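Local structure of glutathione-specific gamma-glutamylcyclotransferase (Saccharomyces cerevisiae S288c, 5HWK) at residues 9-14 with 126-131. The protein cleaves glutathione into 5-oxo-L-proline and the dipeptide Cys-Gly, acting on glutathione but not on other gamma-glutamyl peptides. Sequence-based numbering, arbitrary orientation.
Sequences WVLGYG and VHLETN. With BEZ (benzoic acid), chain C.
Leu11 turns CD1 anti to its CA (chi2 -179°) and leaves CD2 as the branch that faces Val126 and Leu128. Tyr13 holds CG between its backbone N and carbonyl carbon (chi1 61°), which folds the ring back beside the bound benzoic acid. The contact between the segments is small and apolar. Leu11 CD2 lies 4.4 Å from Val126 CG1. Leu11 CD2 is also 4.4 Å from Leu128 CD2, methyl to methyl. No hydrogen bond joins the two segments, and all three residues are buried.

From Leu11 to Gly14 the chain lines the ligand pocket. Tyr13 N donates a nearly straight bond to BEZ O2 (2.9 Å, 167°), and Gly14 N binds BEZ O1 at 2.8 Å. A weak bond also runs from Tyr13 N to BEZ O1. BEZ O2 sits over one face of the Tyr13 ring, near its rim, 3.1 Å from CD2. Leu16 N adds a further bond to the ligand. By similarity, residues 10-14 bind substrate, so the carboxylate may mark part of the glutathione site. An alanine at Tyr13 removes the ring and hydroxyl, which would probably open a gap beside BEZ O2 and leave Tyr161 O without this hydrogen-bond partner.

Strand 8-12 has backbone bonds to both strand 91-99 and strand 154-163, consistent with a closed barrel. In that reading Leu11 meets Val126 and Leu128 across the barrel interior. Val96 touches both leucines, Thr158 touches Leu11 and Val126, and Ile32 of strand 26-33 packs on Val126 and Leu128.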
ATOM      1  N   TRP A   9     -11.050 -11.158  -0.094  1.00 26.04           N
ATOM      2  CA  TRP A   9     -10.144 -10.441   0.781  1.00 24.00           C
ATOM      3  C   TRP A   9      -9.536  -9.333  -0.048  1.00 23.00           C
ATOM      4  O   TRP A   9      -9.105  -9.569  -1.162  1.00 26.35           O
ATOM      5  CB  TRP A   9      -9.039 -11.376   1.261  1.00 26.41           C
ATOM      6  CG  TRP A   9      -9.615 -12.402   2.262  1.00 26.84           C
ATOM      7  CD1 TRP A   9     -10.080 -13.670   1.991  1.00 30.43           C
ATOM      8  CD2 TRP A   9      -9.782 -12.219   3.684  1.00 27.66           C
ATOM      9  NE1 TRP A   9     -10.507 -14.256   3.144  1.00 30.31           N
ATOM     10  CE2 TRP A   9     -10.327 -13.407   4.199  1.00 29.68           C
ATOM     11  CE3 TRP A   9      -9.504 -11.168   4.560  1.00 30.19           C
ATOM     12  CZ2 TRP A   9     -10.616 -13.562   5.542  1.00 30.97           C
ATOM     13  CZ3 TRP A   9      -9.774 -11.333   5.896  1.00 32.16           C
ATOM     14  CH2 TRP A   9     -10.320 -12.529   6.376  1.00 32.66           C
ATOM     15  N   VAL A  10      -9.556  -8.129   0.507  1.00 23.33           N
ATOM     16  CA  VAL A  10      -9.046  -6.943  -0.185  1.00 22.85           C
ATOM     17  C   VAL A  10      -7.911  -6.369   0.646  1.00 21.81           C
ATOM     18  O   VAL A  10      -8.110  -6.054   1.819  1.00 24.13           O
ATOM     19  CB  VAL A  10     -10.163  -5.894  -0.332  1.00 25.95           C
ATOM     20  CG1 VAL A  10      -9.621  -4.589  -0.990  1.00 28.76           C
ATOM     21  CG2 VAL A  10     -11.317  -6.443  -1.124  1.00 27.96           C
ATOM     22  N   LEU A  11      -6.747  -6.145   0.021  1.00 22.93           N
ATOM     23  CA  LEU A  11      -5.633  -5.513   0.710  1.00 24.62           C
ATOM     24  C   LEU A  11      -5.849  -4.016   0.744  1.00 24.54           C
ATOM     25  O   LEU A  11      -6.324  -3.431  -0.230  1.00 27.64           O
ATOM     26  CB  LEU A  11      -4.352  -5.736  -0.088  1.00 27.53           C
ATOM     27  CG  LEU A  11      -3.762  -7.128  -0.159  1.00 29.39           C
ATOM     28  CD1 LEU A  11      -2.464  -7.075  -0.995  1.00 31.26           C
ATOM     29  CD2 LEU A  11      -3.530  -7.589   1.240  1.00 29.74           C
ATOM     30  N   GLY A  12      -5.550  -3.421   1.889  1.00 23.42           N
ATOM     31  CA  GLY A  12      -5.457  -1.966   1.952  1.00 23.04           C
ATOM     32  C   GLY A  12      -4.064  -1.532   2.359  1.00 22.86           C
ATOM     33  O   GLY A  12      -3.529  -2.009   3.366  1.00 25.23           O
ATOM     34  N   TYR A  13      -3.456  -0.614   1.587  1.00 22.25           N
ATOM     35  CA  TYR A  13      -2.120  -0.115   1.881  1.00 23.22           C
ATOM     36  C   TYR A  13      -2.088   1.405   1.897  1.00 22.38           C
ATOM     37  O   TYR A  13      -1.047   1.986   2.209  1.00 24.62           O
ATOM     38  CB  TYR A  13      -1.061  -0.671   0.901  1.00 22.59           C
ATOM     39  CG  TYR A  13      -1.338  -0.270  -0.501  1.00 20.66           C
ATOM     40  CD1 TYR A  13      -0.826   0.909  -1.010  1.00 20.79           C
ATOM     41  CD2 TYR A  13      -2.083  -1.068  -1.339  1.00 21.55           C
ATOM     42  CE1 TYR A  13      -1.084   1.304  -2.266  1.00 21.49           C
ATOM     43  CE2 TYR A  13      -2.318  -0.692  -2.648  1.00 21.32           C
ATOM     44  CZ  TYR A  13      -1.803   0.508  -3.119  1.00 20.58           C
ATOM     45  OH  TYR A  13      -2.032   0.888  -4.419  1.00 22.05           O
ATOM     46  N   GLY A  14      -3.193   2.058   1.550  1.00 21.61           N
ATOM     47  CA  GLY A  14      -3.285   3.518   1.491  1.00 22.21           C
ATOM     48  C   GLY A  14      -4.544   3.938   2.204  1.00 23.06           C
ATOM     49  O   GLY A  14      -4.725   3.558   3.371  1.00 24.29           O
ATOM     50  N   VAL A 126      -0.933 -13.693  -1.632  1.00 37.62           N
ATOM     51  CA  VAL A 126       0.039 -12.967  -0.828  1.00 36.64           C
ATOM     52  C   VAL A 126       0.339 -13.659   0.495  1.00 36.20           C
ATOM     53  O   VAL A 126      -0.550 -14.217   1.149  1.00 36.59           O
ATOM     54  CB  VAL A 126      -0.388 -11.498  -0.613  1.00 40.07           C
ATOM     55  CG1 VAL A 126      -1.648 -11.403   0.180  1.00 39.00           C
ATOM     56  CG2 VAL A 126       0.720 -10.734   0.035  1.00 43.93           C
ATOM     57  N   HIS A 127       1.614 -13.643   0.870  1.00 35.71           N
ATOM     58  CA  HIS A 127       2.061 -14.074   2.188  1.00 37.15           C
ATOM     59  C   HIS A 127       1.889 -12.927   3.187  1.00 36.19           C
ATOM     60  O   HIS A 127       2.528 -11.869   3.056  1.00 35.08           O
ATOM     61  CB  HIS A 127       3.521 -14.510   2.134  1.00 39.68           C
ATOM     62  CG  HIS A 127       4.076 -14.903   3.465  1.00 43.42           C
ATOM     63  ND1 HIS A 127       5.387 -14.674   3.825  1.00 47.81           N
ATOM     64  CD2 HIS A 127       3.492 -15.505   4.529  1.00 46.47           C
ATOM     65  CE1 HIS A 127       5.587 -15.119   5.053  1.00 49.52           C
ATOM     66  NE2 HIS A 127       4.453 -15.632   5.502  1.00 49.01           N
ATOM     67  N   LEU A 128       1.069 -13.162   4.213  1.00 36.93           N
ATOM     68  CA  LEU A 128       0.728 -12.180   5.231  1.00 35.83           C
ATOM     69  C   LEU A 128       1.164 -12.676   6.599  1.00 39.82           C
ATOM     70  O   LEU A 128       1.126 -13.880   6.880  1.00 42.09           O
ATOM     71  CB  LEU A 128      -0.768 -11.955   5.279  1.00 34.52           C
ATOM     72  CG  LEU A 128      -1.389 -11.427   3.993  1.00 35.83           C
ATOM     73  CD1 LEU A 128      -2.874 -11.253   4.165  1.00 38.13           C
ATOM     74  CD2 LEU A 128      -0.739 -10.107   3.572  1.00 36.98           C
ATOM     75  N   GLU A 129       1.530 -11.743   7.467  1.00 41.60           N
ATOM     76  CA  GLU A 129       1.679 -12.010   8.886  1.00 44.41           C
ATOM     77  C   GLU A 129       0.888 -10.951   9.639  1.00 43.92           C
ATOM     78  O   GLU A 129       0.607  -9.871   9.113  1.00 43.66           O
ATOM     79  CB  GLU A 129       3.134 -11.904   9.361  1.00 46.10           C
ATOM     80  CG  GLU A 129       4.148 -12.808   8.695  1.00 50.49           C
ATOM     81  CD  GLU A 129       5.566 -12.324   8.954  1.00 56.15           C
ATOM     82  OE1 GLU A 129       6.058 -11.446   8.199  1.00 57.34           O
ATOM     83  OE2 GLU A 129       6.179 -12.800   9.932  1.00 59.83           O
ATOM     84  N   THR A 130       0.566 -11.257  10.891  1.00 44.52           N
ATOM     85  CA  THR A 130      -0.183 -10.335  11.724  1.00 43.90           C
ATOM     86  C   THR A 130       0.287 -10.442  13.171  1.00 47.90           C
ATOM     87  O   THR A 130       1.197 -11.211  13.501  1.00 49.72           O
ATOM     88  CB  THR A 130      -1.688 -10.554  11.569  1.00 39.81           C
ATOM     89  OG1 THR A 130      -2.389  -9.496  12.237  1.00 39.51           O
ATOM     90  CG2 THR A 130      -2.080 -11.877  12.168  1.00 37.59           C
ATOM     91  N   ASN A 131      -0.337  -9.655  14.044  1.00 51.67           N
ATOM     92  CA  ASN A 131       0.054  -9.646  15.445  1.00 54.97           C
ATOM     93  C   ASN A 131      -0.573 -10.821  16.190  1.00 57.42           C
ATOM     94  O   ASN A 131      -1.381 -11.580  15.649  1.00 59.17           O
ATOM     95  CB  ASN A 131      -0.264  -8.301  16.114  1.00 56.17           C
ATOM     96  CG  ASN A 131      -1.732  -7.895  15.989  1.00 57.27           C
ATOM     97  OD1 ASN A 131      -2.631  -8.736  15.946  1.00 56.97           O
ATOM     98  ND2 ASN A 131      -1.976  -6.584  15.949  1.00 57.69           N
TER
HETATM   99  C   BEZ C 301      -5.474   1.148  -0.764  1.00 22.22           C
HETATM  100  O1  BEZ C 301      -5.624   1.586   0.344  1.00 23.12           O
HETATM  101  O2  BEZ C 301      -4.983   0.018  -0.851  1.00 25.63           O
HETATM  102  C1  BEZ C 301      -5.781   1.971  -1.975  1.00 23.77           C
HETATM  103  C2  BEZ C 301      -5.353   1.495  -3.199  1.00 24.06           C
HETATM  104  C3  BEZ C 301      -5.557   2.261  -4.354  1.00 23.62           C
HETATM  105  C4  BEZ C 301      -6.263   3.449  -4.291  1.00 23.92           C
HETATM  106  C5  BEZ C 301      -6.726   3.888  -3.061  1.00 24.55           C
HETATM  107  C6  BEZ C 301      -6.492   3.178  -1.887  1.00 24.30           C